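Local coordinates for protein probable glutathione reductase (Sinorhizobium meliloti, PDB 4DNA) that probably reduces glutathione disulfide to glutathione at the expense of NADPH, as a homodimeric flavoenzyme that holds one FAD in each subunit, at residues 7-12 against 32-37; 268-273 against 286-291; 115-120 against 276-281. All coordinates share one frame; numbering follows the deposited sequence.

The three contacts lie beside the adenosine half of FAD, on the same side of the subunit's centre, and all six segments belong to the FAD-binding part of the subunit. Contact 1 comes first along the chain, pairing strands 6-11 and 31-35 of the five-stranded parallel sheet. Contacts 2 and 3 interleave, because 276-281 lies between the two segments of contact 2. The centre of contact 1 is about 16 Å from that of contact 2 and about 15 Å from that of contact 3; the centres of contacts 2 and 3 are about 11 Å apart. Contact 3 touches both others: Ala-115 packs on Phe-9, Ile-11 and Ala-34, and Leu-117 N makes a probable hydrogen bond to Leu-273 O. Distant parts of the sequence thus meet beside one cofactor.

Contact 1. Residues 7-12 against 32-37; sequences DLFVIG and AIAEEF. With FAD (flavin-adenine dinucleotide), chain C.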
loop_
_atom_site.group_PDB
_atom_site.type_symbol
_atom_site.label_atom_id
_atom_site.label_comp_id
_atom_site.label_asym_id
_atom_site.label_seq_id
_atom_site.Cartn_x
_atom_site.Cartn_y
_atom_site.Cartn_z
ATOM N N ASP A 7 -40.463 15.474 6.167
ATOM C CA ASP A 7 -39.827 16.397 5.247
ATOM C C ASP A 7 -39.171 15.579 4.148
ATOM O O ASP A 7 -39.137 15.999 2.991
ATOM C CB ASP A 7 -38.800 17.274 5.966
ATOM C CG ASP A 7 -39.440 18.204 6.981
ATOM O OD1 ASP A 7 -40.045 19.227 6.575
ATOM O OD2 ASP A 7 -39.344 17.910 8.195
ATOM N N LEU A 8 -38.682 14.395 4.516
ATOM C CA LEU A 8 -37.882 13.586 3.611
ATOM C C LEU A 8 -38.047 12.088 3.820
ATOM O O LEU A 8 -37.541 11.543 4.796
ATOM C CB LEU A 8 -36.398 13.939 3.745
ATOM C CG LEU A 8 -35.490 13.064 2.875
ATOM C CD1 LEU A 8 -35.505 13.521 1.422
ATOM C CD2 LEU A 8 -34.077 13.052 3.419
ATOM N N PHE A 9 -38.724 11.420 2.888
ATOM C CA PHE A 9 -38.712 9.962 2.861
ATOM C C PHE A 9 -37.589 9.452 1.963
ATOM O O PHE A 9 -37.392 9.957 0.855
ATOM C CB PHE A 9 -40.060 9.383 2.420
ATOM C CG PHE A 9 -40.254 7.948 2.827
ATOM C CD1 PHE A 9 -39.672 6.912 2.094
ATOM C CD2 PHE A 9 -40.992 7.631 3.954
ATOM C CE1 PHE A 9 -39.835 5.593 2.472
ATOM C CE2 PHE A 9 -41.160 6.314 4.335
ATOM C CZ PHE A 9 -40.581 5.294 3.595
ATOM N N VAL A 10 -36.861 8.458 2.467
ATOM C CA VAL A 10 -35.759 7.811 1.760
ATOM C C VAL A 10 -36.133 6.350 1.517
ATOM O O VAL A 10 -36.309 5.588 2.468
ATOM C CB VAL A 10 -34.459 7.853 2.600
ATOM C CG1 VAL A 10 -33.364 7.025 1.957
ATOM C CG2 VAL A 10 -33.978 9.274 2.799
ATOM N N ILE A 11 -36.264 5.954 0.257
ATOM C CA ILE A 11 -36.529 4.557 -0.050
ATOM C C ILE A 11 -35.226 3.824 -0.334
ATOM O O ILE A 11 -34.563 4.102 -1.334
ATOM C CB ILE A 11 -37.457 4.375 -1.263
ATOM C CG1 ILE A 11 -38.694 5.261 -1.151
ATOM C CG2 ILE A 11 -37.873 2.919 -1.377
ATOM C CD1 ILE A 11 -39.553 5.283 -2.404
ATOM N N GLY A 12 -34.875 2.882 0.538
ATOM C CA GLY A 12 -33.680 2.057 0.356
ATOM C C GLY A 12 -32.632 2.332 1.414
ATOM O O GLY A 12 -32.208 3.470 1.575
ATOM N N ALA A 32 -37.856 9.871 7.243
ATOM C CA ALA A 32 -38.226 8.463 7.395
ATOM C C ALA A 32 -37.463 7.580 6.394
ATOM O O ALA A 32 -37.194 8.004 5.267
ATOM C CB ALA A 32 -39.727 8.291 7.237
ATOM N N ILE A 33 -37.107 6.363 6.797
ATOM C CA ILE A 33 -36.361 5.463 5.908
ATOM C C ILE A 33 -36.837 4.008 5.976
ATOM O O ILE A 33 -37.042 3.457 7.061
ATOM C CB ILE A 33 -34.819 5.583 6.112
ATOM C CG1 ILE A 33 -34.056 4.616 5.182
ATOM C CG2 ILE A 33 -34.435 5.408 7.578
ATOM C CD1 ILE A 33 -32.609 4.983 4.916
ATOM N N ALA A 34 -37.004 3.397 4.806
ATOM C CA ALA A 34 -37.497 2.028 4.710
ATOM C C ALA A 34 -36.519 1.086 4.009
ATOM O O ALA A 34 -36.095 1.349 2.876
ATOM C CB ALA A 34 -38.838 2.015 3.999
ATOM N N GLU A 35 -36.165 -0.010 4.681
ATOM C CA GLU A 35 -35.385 -1.073 4.042
ATOM C C GLU A 35 -36.159 -2.392 4.051
ATOM O O GLU A 35 -36.622 -2.842 5.104
ATOM C CB GLU A 35 -34.002 -1.227 4.693
ATOM C CG GLU A 35 -33.270 -2.522 4.357
ATOM C CD GLU A 35 -32.699 -2.559 2.941
ATOM O OE1 GLU A 35 -31.902 -1.662 2.599
ATOM O OE2 GLU A 35 -33.019 -3.497 2.170
ATOM N N GLU A 36 -36.284 -3.003 2.873
ATOM C CA GLU A 36 -37.061 -4.231 2.675
ATOM C C GLU A 36 -36.304 -5.534 2.988
ATOM O O GLU A 36 -36.783 -6.642 2.696
ATOM C CB GLU A 36 -37.568 -4.290 1.233
ATOM C CG GLU A 36 -36.509 -4.582 0.177
ATOM C CD GLU A 36 -37.120 -4.959 -1.164
ATOM O OE1 GLU A 36 -38.359 -5.181 -1.223
ATOM O OE2 GLU A 36 -36.370 -5.039 -2.160
ATOM N N PHE A 37 -35.118 -5.410 3.567
ATOM C CA PHE A 37 -34.261 -6.567 3.741
ATOM C C PHE A 37 -33.333 -6.334 4.935
ATOM O O PHE A 37 -33.704 -6.665 6.070
ATOM C CB PHE A 37 -33.526 -6.904 2.419
ATOM C CG PHE A 37 -32.591 -8.087 2.511
ATOM C CD1 PHE A 37 -32.986 -9.276 3.131
ATOM C CD2 PHE A 37 -31.306 -8.020 1.961
ATOM C CE1 PHE A 37 -32.119 -10.356 3.219
ATOM C CE2 PHE A 37 -30.436 -9.104 2.042
ATOM C CZ PHE A 37 -30.846 -10.272 2.674
HETATM P PA FAD C . -27.598 -0.514 -2.183
HETATM O O1A FAD C . -27.715 -1.444 -3.379
HETATM O O2A FAD C . -26.377 -0.492 -1.289
HETATM O O5B FAD C . -28.864 -0.745 -1.224
HETATM C C5B FAD C . -30.149 -0.159 -1.472
HETATM C C4B FAD C . -31.111 -0.859 -0.524
HETATM O O4B FAD C . -32.479 -0.612 -0.843
HETATM C C3B FAD C . -30.903 -2.359 -0.597
HETATM O O3B FAD C . -30.557 -2.832 0.713
HETATM C C2B FAD C . -32.222 -2.903 -1.110
HETATM O O2B FAD C . -32.529 -4.170 -0.527
HETATM C C1B FAD C . -33.220 -1.827 -0.709
HETATM N N9A FAD C . -34.411 -1.741 -1.586
HETATM C C8A FAD C . -34.422 -2.026 -2.902
HETATM N N7A FAD C . -35.641 -1.829 -3.458
HETATM C C5A FAD C . -36.436 -1.396 -2.472
HETATM C C6A FAD C . -37.852 -1.001 -2.403
HETATM N N6A FAD C . -38.588 -1.074 -3.539
HETATM N N1A FAD C . -38.339 -0.597 -1.201
HETATM C C2A FAD C . -37.552 -0.559 -0.097
HETATM N N3A FAD C . -36.245 -0.908 -0.096
HETATM C C4A FAD C . -35.635 -1.330 -1.238
HETATM N N1 FAD C . -18.257 -0.971 -4.569
HETATM C C2 FAD C . -17.057 -0.460 -4.210
HETATM O O2 FAD C . -16.909 0.781 -4.169
HETATM N N3 FAD C . -16.016 -1.254 -3.897
HETATM C C4 FAD C . -16.086 -2.600 -3.919
HETATM O O4 FAD C . -15.092 -3.300 -3.608
HETATM C C4X FAD C . -17.371 -3.231 -4.312
HETATM N N5 FAD C . -17.527 -4.573 -4.354
HETATM C C5X FAD C . -18.725 -5.108 -4.712
HETATM C C6 FAD C . -18.886 -6.494 -4.757
HETATM C C7 FAD C . -20.111 -7.054 -5.133
HETATM C C7M FAD C . -20.234 -8.557 -5.163
HETATM C C8 FAD C . -21.269 -6.168 -5.475
HETATM C C8M FAD C . -22.615 -6.712 -5.871
HETATM C C9 FAD C . -21.110 -4.790 -5.433
HETATM C C9A FAD C . -19.888 -4.229 -5.069
HETATM N N10 FAD C . -19.742 -2.827 -5.027
HETATM C C10 FAD C . -18.484 -2.303 -4.647
HETATM C "C1'" FAD C . -20.882 -1.963 -5.383
HETATM C "C2'" FAD C . -21.595 -1.369 -4.177
HETATM O "O2'" FAD C . -22.005 -2.421 -3.298
HETATM C "C3'" FAD C . -22.786 -0.519 -4.623
HETATM O "O3'" FAD C . -22.335 0.374 -5.648
HETATM C "C4'" FAD C . -23.403 0.297 -3.486
HETATM O "O4'" FAD C . -23.999 -0.590 -2.531
HETATM C "C5'" FAD C . -24.460 1.255 -4.008
HETATM O "O5'" FAD C . -25.463 1.416 -3.008
HETATM P P FAD C . -26.923 2.050 -3.291
HETATM O O1P FAD C . -27.081 3.321 -2.477
HETATM O O2P FAD C . -27.197 2.066 -4.776
HETATM O O3P FAD C . -27.938 0.994 -2.633
#
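Strands 8-11 and 32-35 run parallel with their axes 4.7 Å apart and 13° from aligned, Phe-9 opposite Ala-32, Val-10 opposite Ile-33 and Ile-11 opposite Ala-34. Four backbone hydrogen bonds stitch them: Leu-8 O accepts from Ala-32 N, Val-10 N gives to Ala-32 O, Val-10 O accepts from Ala-34 N, and Gly-12 N gives to Ala-34 O. On one side of the sheet the Phe-9 ring, its CG anti to the backbone N (chi1 -160°), has Ala-32 O over one face toward the rim, while CD2 lies 3.6 Å from Ala-32 CB and CZ 3.7 Å from Ala-34 CB. Methyls this small leave room for the ring; an alanine in place of Phe-9 would probably open a gap beside both. On the other side Val-10 CG1 and Ile-33 CD1 lie alongside at 3.7 Å. At Gly-12 the backbone angles would jam a beta-carbon against the preceding carbonyl oxygen, and FAD O4B also stands in its way. Glu-35, its chain bent at chi2 (74°), grips both ribose hydroxyls: O3B gives to OE1 at 2.6 Å and O2B to OE2 at 2.8 Å, as acidic residues do in Rossmann-type FAD domains. Helix 15-25 makes the beta-alpha-beta crossover between these strands, which strands 109-112 and 137-139 flank in the sheet; strands 115-117 and 122-125 pack on Phe-9, and helix 314-329 on Leu-8.

Contact 2. Residues 268-273 against 286-291; sequences PNTNGL and GAIIVD. With FAD (flavin-adenine dinucleotide), chain C.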
loop_
_atom_site.group_PDB
_atom_site.type_symbol
_atom_site.label_atom_id
_atom_site.label_comp_id
_atom_site.label_asym_id
_atom_site.label_seq_id
_atom_site.Cartn_x
_atom_site.Cartn_y
_atom_site.Cartn_z
ATOM N N PRO A 268 -31.338 -2.606 -12.166
ATOM C CA PRO A 268 -31.892 -1.759 -11.116
ATOM C C PRO A 268 -33.260 -2.209 -10.638
ATOM O O PRO A 268 -34.069 -2.636 -11.445
ATOM C CB PRO A 268 -31.962 -0.374 -11.781
ATOM C CG PRO A 268 -31.163 -0.490 -13.057
ATOM C CD PRO A 268 -31.339 -1.922 -13.467
ATOM N N ASN A 269 -33.501 -2.106 -9.331
ATOM C CA ASN A 269 -34.767 -2.503 -8.715
ATOM C C ASN A 269 -35.875 -1.524 -8.999
ATOM O O ASN A 269 -36.351 -0.847 -8.087
ATOM C CB ASN A 269 -34.632 -2.580 -7.199
ATOM C CG ASN A 269 -33.659 -3.636 -6.746
ATOM O OD1 ASN A 269 -33.680 -4.764 -7.245
ATOM N ND2 ASN A 269 -32.799 -3.279 -5.778
ATOM N N THR A 270 -36.310 -1.452 -10.248
ATOM C CA THR A 270 -37.289 -0.436 -10.617
ATOM C C THR A 270 -38.672 -0.977 -11.003
ATOM O O THR A 270 -39.645 -0.224 -11.093
ATOM C CB THR A 270 -36.722 0.539 -11.673
ATOM O OG1 THR A 270 -36.276 -0.181 -12.830
ATOM C CG2 THR A 270 -35.549 1.299 -11.096
ATOM N N ASN A 271 -38.757 -2.291 -11.182
ATOM C CA ASN A 271 -40.024 -2.965 -11.453
ATOM C C ASN A 271 -40.995 -2.922 -10.286
ATOM O O ASN A 271 -40.625 -3.208 -9.143
ATOM C CB ASN A 271 -39.780 -4.412 -11.890
ATOM C CG ASN A 271 -39.373 -4.508 -13.344
ATOM O OD1 ASN A 271 -40.065 -3.994 -14.232
ATOM N ND2 ASN A 271 -38.245 -5.154 -13.600
ATOM N N GLY A 272 -42.237 -2.554 -10.589
ATOM C CA GLY A 272 -43.289 -2.448 -9.583
ATOM C C GLY A 272 -42.831 -1.677 -8.360
ATOM O O GLY A 272 -43.051 -2.111 -7.230
ATOM N N LEU A 273 -42.164 -0.548 -8.602
ATOM C CA LEU A 273 -41.766 0.381 -7.547
ATOM C C LEU A 273 -42.717 1.576 -7.526
ATOM O O LEU A 273 -42.616 2.447 -6.661
ATOM C CB LEU A 273 -40.318 0.835 -7.753
ATOM C CG LEU A 273 -39.687 1.845 -6.780
ATOM C CD1 LEU A 273 -39.790 1.403 -5.332
ATOM C CD2 LEU A 273 -38.236 2.108 -7.141
ATOM N N GLY A 286 -33.745 0.157 -17.691
ATOM C CA GLY A 286 -34.516 0.177 -16.447
ATOM C C GLY A 286 -33.985 1.077 -15.336
ATOM O O GLY A 286 -34.535 1.083 -14.230
ATOM N N ALA A 287 -32.923 1.831 -15.611
ATOM C CA ALA A 287 -32.379 2.763 -14.624
ATOM C C ALA A 287 -33.142 4.083 -14.635
ATOM O O ALA A 287 -33.662 4.503 -15.683
ATOM C CB ALA A 287 -30.898 3.003 -14.863
ATOM N N ILE A 288 -33.220 4.718 -13.466
ATOM C CA ILE A 288 -33.814 6.044 -13.342
ATOM C C ILE A 288 -32.893 7.088 -13.966
ATOM O O ILE A 288 -31.679 7.089 -13.730
ATOM C CB ILE A 288 -34.109 6.423 -11.873
ATOM C CG1 ILE A 288 -35.180 5.500 -11.275
ATOM C CG2 ILE A 288 -34.563 7.872 -11.783
ATOM C CD1 ILE A 288 -35.185 5.418 -9.766
ATOM N N ILE A 289 -33.476 7.957 -14.786
ATOM C CA ILE A 289 -32.745 9.043 -15.422
ATOM C C ILE A 289 -32.689 10.271 -14.504
ATOM O O ILE A 289 -33.727 10.774 -14.044
ATOM C CB ILE A 289 -33.371 9.393 -16.781
ATOM C CG1 ILE A 289 -33.070 8.278 -17.778
ATOM C CG2 ILE A 289 -32.864 10.730 -17.303
ATOM C CD1 ILE A 289 -33.974 8.287 -18.994
ATOM N N VAL A 290 -31.469 10.733 -14.231
ATOM C CA VAL A 290 -31.258 11.943 -13.431
ATOM C C VAL A 290 -30.327 12.933 -14.125
ATOM O O VAL A 290 -29.503 12.558 -14.964
ATOM C CB VAL A 290 -30.690 11.643 -12.004
ATOM C CG1 VAL A 290 -31.767 11.104 -11.072
ATOM C CG2 VAL A 290 -29.474 10.716 -12.074
ATOM N N ASP A 291 -30.465 14.200 -13.751
ATOM C CA ASP A 291 -29.464 15.196 -14.079
ATOM C C ASP A 291 -28.300 15.086 -13.097
ATOM O O ASP A 291 -28.253 14.171 -12.294
ATOM C CB ASP A 291 -30.085 16.592 -14.079
ATOM C CG ASP A 291 -30.575 17.033 -12.712
ATOM O OD1 ASP A 291 -30.300 16.373 -11.676
ATOM O OD2 ASP A 291 -31.235 18.088 -12.686
HETATM P PA FAD C . -27.598 -0.514 -2.183
HETATM O O1A FAD C . -27.715 -1.444 -3.379
HETATM O O2A FAD C . -26.377 -0.492 -1.289
HETATM O O5B FAD C . -28.864 -0.745 -1.224
HETATM C C5B FAD C . -30.149 -0.159 -1.472
HETATM C C4B FAD C . -31.111 -0.859 -0.524
HETATM O O4B FAD C . -32.479 -0.612 -0.843
HETATM C C3B FAD C . -30.903 -2.359 -0.597
HETATM O O3B FAD C . -30.557 -2.832 0.713
HETATM C C2B FAD C . -32.222 -2.903 -1.110
HETATM O O2B FAD C . -32.529 -4.170 -0.527
HETATM C C1B FAD C . -33.220 -1.827 -0.709
HETATM N N9A FAD C . -34.411 -1.741 -1.586
HETATM C C8A FAD C . -34.422 -2.026 -2.902
HETATM N N7A FAD C . -35.641 -1.829 -3.458
HETATM C C5A FAD C . -36.436 -1.396 -2.472
HETATM C C6A FAD C . -37.852 -1.001 -2.403
HETATM N N6A FAD C . -38.588 -1.074 -3.539
HETATM N N1A FAD C . -38.339 -0.597 -1.201
HETATM C C2A FAD C . -37.552 -0.559 -0.097
HETATM N N3A FAD C . -36.245 -0.908 -0.096
HETATM C C4A FAD C . -35.635 -1.330 -1.238
HETATM N N1 FAD C . -18.257 -0.971 -4.569
HETATM C C2 FAD C . -17.057 -0.460 -4.210
HETATM O O2 FAD C . -16.909 0.781 -4.169
HETATM N N3 FAD C . -16.016 -1.254 -3.897
HETATM C C4 FAD C . -16.086 -2.600 -3.919
HETATM O O4 FAD C . -15.092 -3.300 -3.608
HETATM C C4X FAD C . -17.371 -3.231 -4.312
HETATM N N5 FAD C . -17.527 -4.573 -4.354
HETATM C C5X FAD C . -18.725 -5.108 -4.712
HETATM C C6 FAD C . -18.886 -6.494 -4.757
HETATM C C7 FAD C . -20.111 -7.054 -5.133
HETATM C C7M FAD C . -20.234 -8.557 -5.163
HETATM C C8 FAD C . -21.269 -6.168 -5.475
HETATM C C8M FAD C . -22.615 -6.712 -5.871
HETATM C C9 FAD C . -21.110 -4.790 -5.433
HETATM C C9A FAD C . -19.888 -4.229 -5.069
HETATM N N10 FAD C . -19.742 -2.827 -5.027
HETATM C C10 FAD C . -18.484 -2.303 -4.647
HETATM C "C1'" FAD C . -20.882 -1.963 -5.383
HETATM C "C2'" FAD C . -21.595 -1.369 -4.177
HETATM O "O2'" FAD C . -22.005 -2.421 -3.298
HETATM C "C3'" FAD C . -22.786 -0.519 -4.623
HETATM O "O3'" FAD C . -22.335 0.374 -5.648
HETATM C "C4'" FAD C . -23.403 0.297 -3.486
HETATM O "O4'" FAD C . -23.999 -0.590 -2.531
HETATM C "C5'" FAD C . -24.460 1.255 -4.008
HETATM O "O5'" FAD C . -25.463 1.416 -3.008
HETATM P P FAD C . -26.923 2.050 -3.291
HETATM O O1P FAD C . -27.081 3.321 -2.477
HETATM O O2P FAD C . -27.197 2.066 -4.776
HETATM O O3P FAD C . -27.938 0.994 -2.633
#
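Pro-268 and Thr-270 meet Gly-286, Ala-287 and Ile-288 where the end of strand 266-268 and the turn after it pack on a later part of the connection to strand 301-303, an edge strand, within this chain, of the parallel sheet in the Rossmann-type FAD domain. Asn-269 is the centre of an inverse gamma turn, closed by Thr-270 N giving to Pro-268 O at 2.8 Å. The tight turn sets the side chains of Pro-268 and Thr-270 toward 286-291 while that of Asn-269 leaves on the cofactor side, where ND2 bonds to Val-141 O and lies 3.5 Å from FAD C8A. Further on, Leu-273 CD1 approaches the adenine amino nitrogen N6A. Across the contact the compact ring of Pro-268 rests its CG 3.9 Å from Ala-287 CB, and Thr-270 CG2 reaches Ile-288 CG1 at 4.2 Å, a loose apolar touch. Gly-286 has a positive phi of 82°, which suits a residue without a side chain. A single hydrogen bond joins the two segments: with OG1 set between the backbone N and the carbonyl carbon (chi1 56°), the Thr-270 hydroxyl donates to Gly-286 O at 2.6 Å, in the carbonyl plane and on a lone pair, with a C=O...OG1 angle of 142°.

Contact 3. Residues 115-120 against 276-281; sequences AELAGP and EAAGVR. With FAD (flavin-adenine dinucleotide), chain C.
Peptide groups, not aromatic rings, are the flat surfaces that 115-120 offers to 276-281, and they are met at their carbonyl oxygens by methyl groups: Gly-119 O lies 3.6 Å from Ala-278 CB, and Ala-118 O lies 3.9 Å from Ala-277 CB. The other flat group, the adenine of FAD, belongs to the far end of 115-120, where its ring nitrogen N1A accepts a nearly straight bond from Ala-115 N (3.2 Å, N-H...N 167°). Between these two ends Leu-117 turns its side chain toward the loop; with CG anti to the carbonyl carbon (chi1 -80°), CD1 comes to 4.5 Å from Ala-278 CB, a light apolar touch. Alanines suit the loop here, since their single methyls can come up to backbone oxygens that a longer side chain would probably push away. Strand 115-117 is the first strand of a three-stranded antiparallel beta meander, continued by 122-125 and 130-134, which packs against the FAD-binding parallel sheet, in part through Ala-115. The loop it meets belongs to the connection leading to strand 301-303. That loop turns at Ala-277 and Ala-278, closed by Gly-279 N bonding to Glu-276 O at 3.1 Å; the positive phi of Gly-279 (64°) is easily adopted without a side chain. Ala-278 O is held by the hydroxyl of Thr-298, while Val-280 packs on Ile-288 and Thr-298. On the strand, Glu-116 OE2 forms a salt bridge with NE of the FAD-binding Arg-114.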
loop_
_atom_site.group_PDB
_atom_site.type_symbol
_atom_site.label_atom_id
_atom_site.label_comp_id
_atom_site.label_asym_id
_atom_site.label_seq_id
_atom_site.Cartn_x
_atom_site.Cartn_y
_atom_site.Cartn_z
ATOM N N ALA A 115 -41.027 -0.169 0.448
ATOM C CA ALA A 115 -41.823 1.031 0.179
ATOM C C ALA A 115 -42.055 1.224 -1.324
ATOM O O ALA A 115 -41.144 1.022 -2.139
ATOM C CB ALA A 115 -41.164 2.260 0.782
ATOM N N GLU A 116 -43.285 1.593 -1.685
ATOM C CA GLU A 116 -43.617 1.922 -3.067
ATOM C C GLU A 116 -44.212 3.311 -3.162
ATOM O O GLU A 116 -44.515 3.950 -2.147
ATOM C CB GLU A 116 -44.574 0.900 -3.664
ATOM C CG GLU A 116 -43.887 -0.206 -4.442
ATOM C CD GLU A 116 -44.819 -1.363 -4.759
ATOM O OE1 GLU A 116 -45.944 -1.119 -5.269
ATOM O OE2 GLU A 116 -44.420 -2.523 -4.495
ATOM N N LEU A 117 -44.382 3.770 -4.393
ATOM C CA LEU A 117 -44.847 5.117 -4.640
ATOM C C LEU A 117 -46.299 5.177 -5.046
ATOM O O LEU A 117 -46.708 4.546 -6.027
ATOM C CB LEU A 117 -43.982 5.778 -5.704
ATOM C CG LEU A 117 -42.660 6.316 -5.170
ATOM C CD1 LEU A 117 -41.651 6.483 -6.290
ATOM C CD2 LEU A 117 -42.898 7.642 -4.465
ATOM N N ALA A 118 -47.064 5.932 -4.258
ATOM C CA ALA A 118 -48.431 6.336 -4.589
ATOM C C ALA A 118 -48.412 7.530 -5.561
ATOM O O ALA A 118 -48.089 7.362 -6.750
ATOM C CB ALA A 118 -49.198 6.681 -3.320
ATOM N N GLY A 119 -48.746 8.723 -5.054
ATOM C CA GLY A 119 -48.644 9.978 -5.813
ATOM C C GLY A 119 -47.200 10.399 -6.101
ATOM O O GLY A 119 -46.313 9.551 -6.268
ATOM N N PRO A 120 -46.951 11.719 -6.201
ATOM C CA PRO A 120 -45.565 12.170 -6.341
ATOM C C PRO A 120 -44.988 12.760 -5.039
ATOM O O PRO A 120 -43.834 13.195 -5.021
ATOM C CB PRO A 120 -45.654 13.237 -7.448
ATOM C CG PRO A 120 -47.128 13.464 -7.702
ATOM C CD PRO A 120 -47.893 12.775 -6.604
ATOM N N GLU A 276 -43.968 4.592 -12.548
ATOM C CA GLU A 276 -44.877 4.946 -13.638
ATOM C C GLU A 276 -46.032 5.816 -13.145
ATOM O O GLU A 276 -46.322 6.851 -13.726
ATOM C CB GLU A 276 -45.377 3.667 -14.323
ATOM C CG GLU A 276 -45.537 2.453 -13.384
ATOM C CD GLU A 276 -44.227 1.719 -13.037
ATOM O OE1 GLU A 276 -43.231 1.837 -13.785
ATOM O OE2 GLU A 276 -44.194 1.003 -12.003
ATOM N N ALA A 277 -46.654 5.403 -12.042
ATOM C CA ALA A 277 -47.680 6.199 -11.368
ATOM C C ALA A 277 -47.159 7.581 -10.980
ATOM O O ALA A 277 -47.919 8.534 -10.944
ATOM C CB ALA A 277 -48.191 5.467 -10.135
ATOM N N ALA A 278 -45.863 7.684 -10.696
ATOM C CA ALA A 278 -45.248 8.952 -10.287
ATOM C C ALA A 278 -44.547 9.716 -11.430
ATOM O O ALA A 278 -43.841 10.700 -11.184
ATOM C CB ALA A 278 -44.284 8.714 -9.130
ATOM N N GLY A 279 -44.742 9.267 -12.669
ATOM C CA GLY A 279 -44.149 9.920 -13.841
ATOM C C GLY A 279 -42.625 9.923 -13.933
ATOM O O GLY A 279 -42.066 10.637 -14.773
ATOM N N VAL A 280 -41.960 9.126 -13.088
ATOM C CA VAL A 280 -40.493 9.048 -13.036
ATOM C C VAL A 280 -39.925 8.287 -14.238
ATOM O O VAL A 280 -39.920 7.055 -14.272
ATOM C CB VAL A 280 -39.966 8.408 -11.714
ATOM C CG1 VAL A 280 -38.464 8.177 -11.786
ATOM C CG2 VAL A 280 -40.296 9.260 -10.492
ATOM N N ARG A 281 -39.441 9.051 -15.216
ATOM C CA ARG A 281 -38.831 8.537 -16.446
ATOM C C ARG A 281 -37.721 7.516 -16.187
ATOM O O ARG A 281 -36.916 7.668 -15.253
ATOM C CB ARG A 281 -38.260 9.697 -17.263
ATOM C CG ARG A 281 -39.005 10.062 -18.532
ATOM C CD ARG A 281 -37.982 10.613 -19.510
ATOM N NE ARG A 281 -38.559 11.504 -20.512
ATOM C CZ ARG A 281 -37.842 12.215 -21.385
ATOM N NH1 ARG A 281 -36.511 12.140 -21.371
ATOM N NH2 ARG A 281 -38.453 13.002 -22.270
HETATM P PA FAD C . -27.598 -0.514 -2.183
HETATM O O1A FAD C . -27.715 -1.444 -3.379
HETATM O O2A FAD C . -26.377 -0.492 -1.289
HETATM O O5B FAD C . -28.864 -0.745 -1.224
HETATM C C5B FAD C . -30.149 -0.159 -1.472
HETATM C C4B FAD C . -31.111 -0.859 -0.524
HETATM O O4B FAD C . -32.479 -0.612 -0.843
HETATM C C3B FAD C . -30.903 -2.359 -0.597
HETATM O O3B FAD C . -30.557 -2.832 0.713
HETATM C C2B FAD C . -32.222 -2.903 -1.110
HETATM O O2B FAD C . -32.529 -4.170 -0.527
HETATM C C1B FAD C . -33.220 -1.827 -0.709
HETATM N N9A FAD C . -34.411 -1.741 -1.586
HETATM C C8A FAD C . -34.422 -2.026 -2.902
HETATM N N7A FAD C . -35.641 -1.829 -3.458
HETATM C C5A FAD C . -36.436 -1.396 -2.472
HETATM C C6A FAD C . -37.852 -1.001 -2.403
HETATM N N6A FAD C . -38.588 -1.074 -3.539
HETATM N N1A FAD C . -38.339 -0.597 -1.201
HETATM C C2A FAD C . -37.552 -0.559 -0.097
HETATM N N3A FAD C . -36.245 -0.908 -0.096
HETATM C C4A FAD C . -35.635 -1.330 -1.238
HETATM N N1 FAD C . -18.257 -0.971 -4.569
HETATM C C2 FAD C . -17.057 -0.460 -4.210
HETATM O O2 FAD C . -16.909 0.781 -4.169
HETATM N N3 FAD C . -16.016 -1.254 -3.897
HETATM C C4 FAD C . -16.086 -2.600 -3.919
HETATM O O4 FAD C . -15.092 -3.300 -3.608
HETATM C C4X FAD C . -17.371 -3.231 -4.312
HETATM N N5 FAD C . -17.527 -4.573 -4.354
HETATM C C5X FAD C . -18.725 -5.108 -4.712
HETATM C C6 FAD C . -18.886 -6.494 -4.757
HETATM C C7 FAD C . -20.111 -7.054 -5.133
HETATM C C7M FAD C . -20.234 -8.557 -5.163
HETATM C C8 FAD C . -21.269 -6.168 -5.475
HETATM C C8M FAD C . -22.615 -6.712 -5.871
HETATM C C9 FAD C . -21.110 -4.790 -5.433
HETATM C C9A FAD C . -19.888 -4.229 -5.069
HETATM N N10 FAD C . -19.742 -2.827 -5.027
HETATM C C10 FAD C . -18.484 -2.303 -4.647
HETATM C "C1'" FAD C . -20.882 -1.963 -5.383
HETATM C "C2'" FAD C . -21.595 -1.369 -4.177
HETATM O "O2'" FAD C . -22.005 -2.421 -3.298
HETATM C "C3'" FAD C . -22.786 -0.519 -4.623
HETATM O "O3'" FAD C . -22.335 0.374 -5.648
HETATM C "C4'" FAD C . -23.403 0.297 -3.486
HETATM O "O4'" FAD C . -23.999 -0.590 -2.531
HETATM C "C5'" FAD C . -24.460 1.255 -4.008
HETATM O "O5'" FAD C . -25.463 1.416 -3.008
HETATM P P FAD C . -26.923 2.050 -3.291
HETATM O O1P FAD C . -27.081 3.321 -2.477
HETATM O O2P FAD C . -27.197 2.066 -4.776
HETATM O O3P FAD C . -27.938 0.994 -2.633
#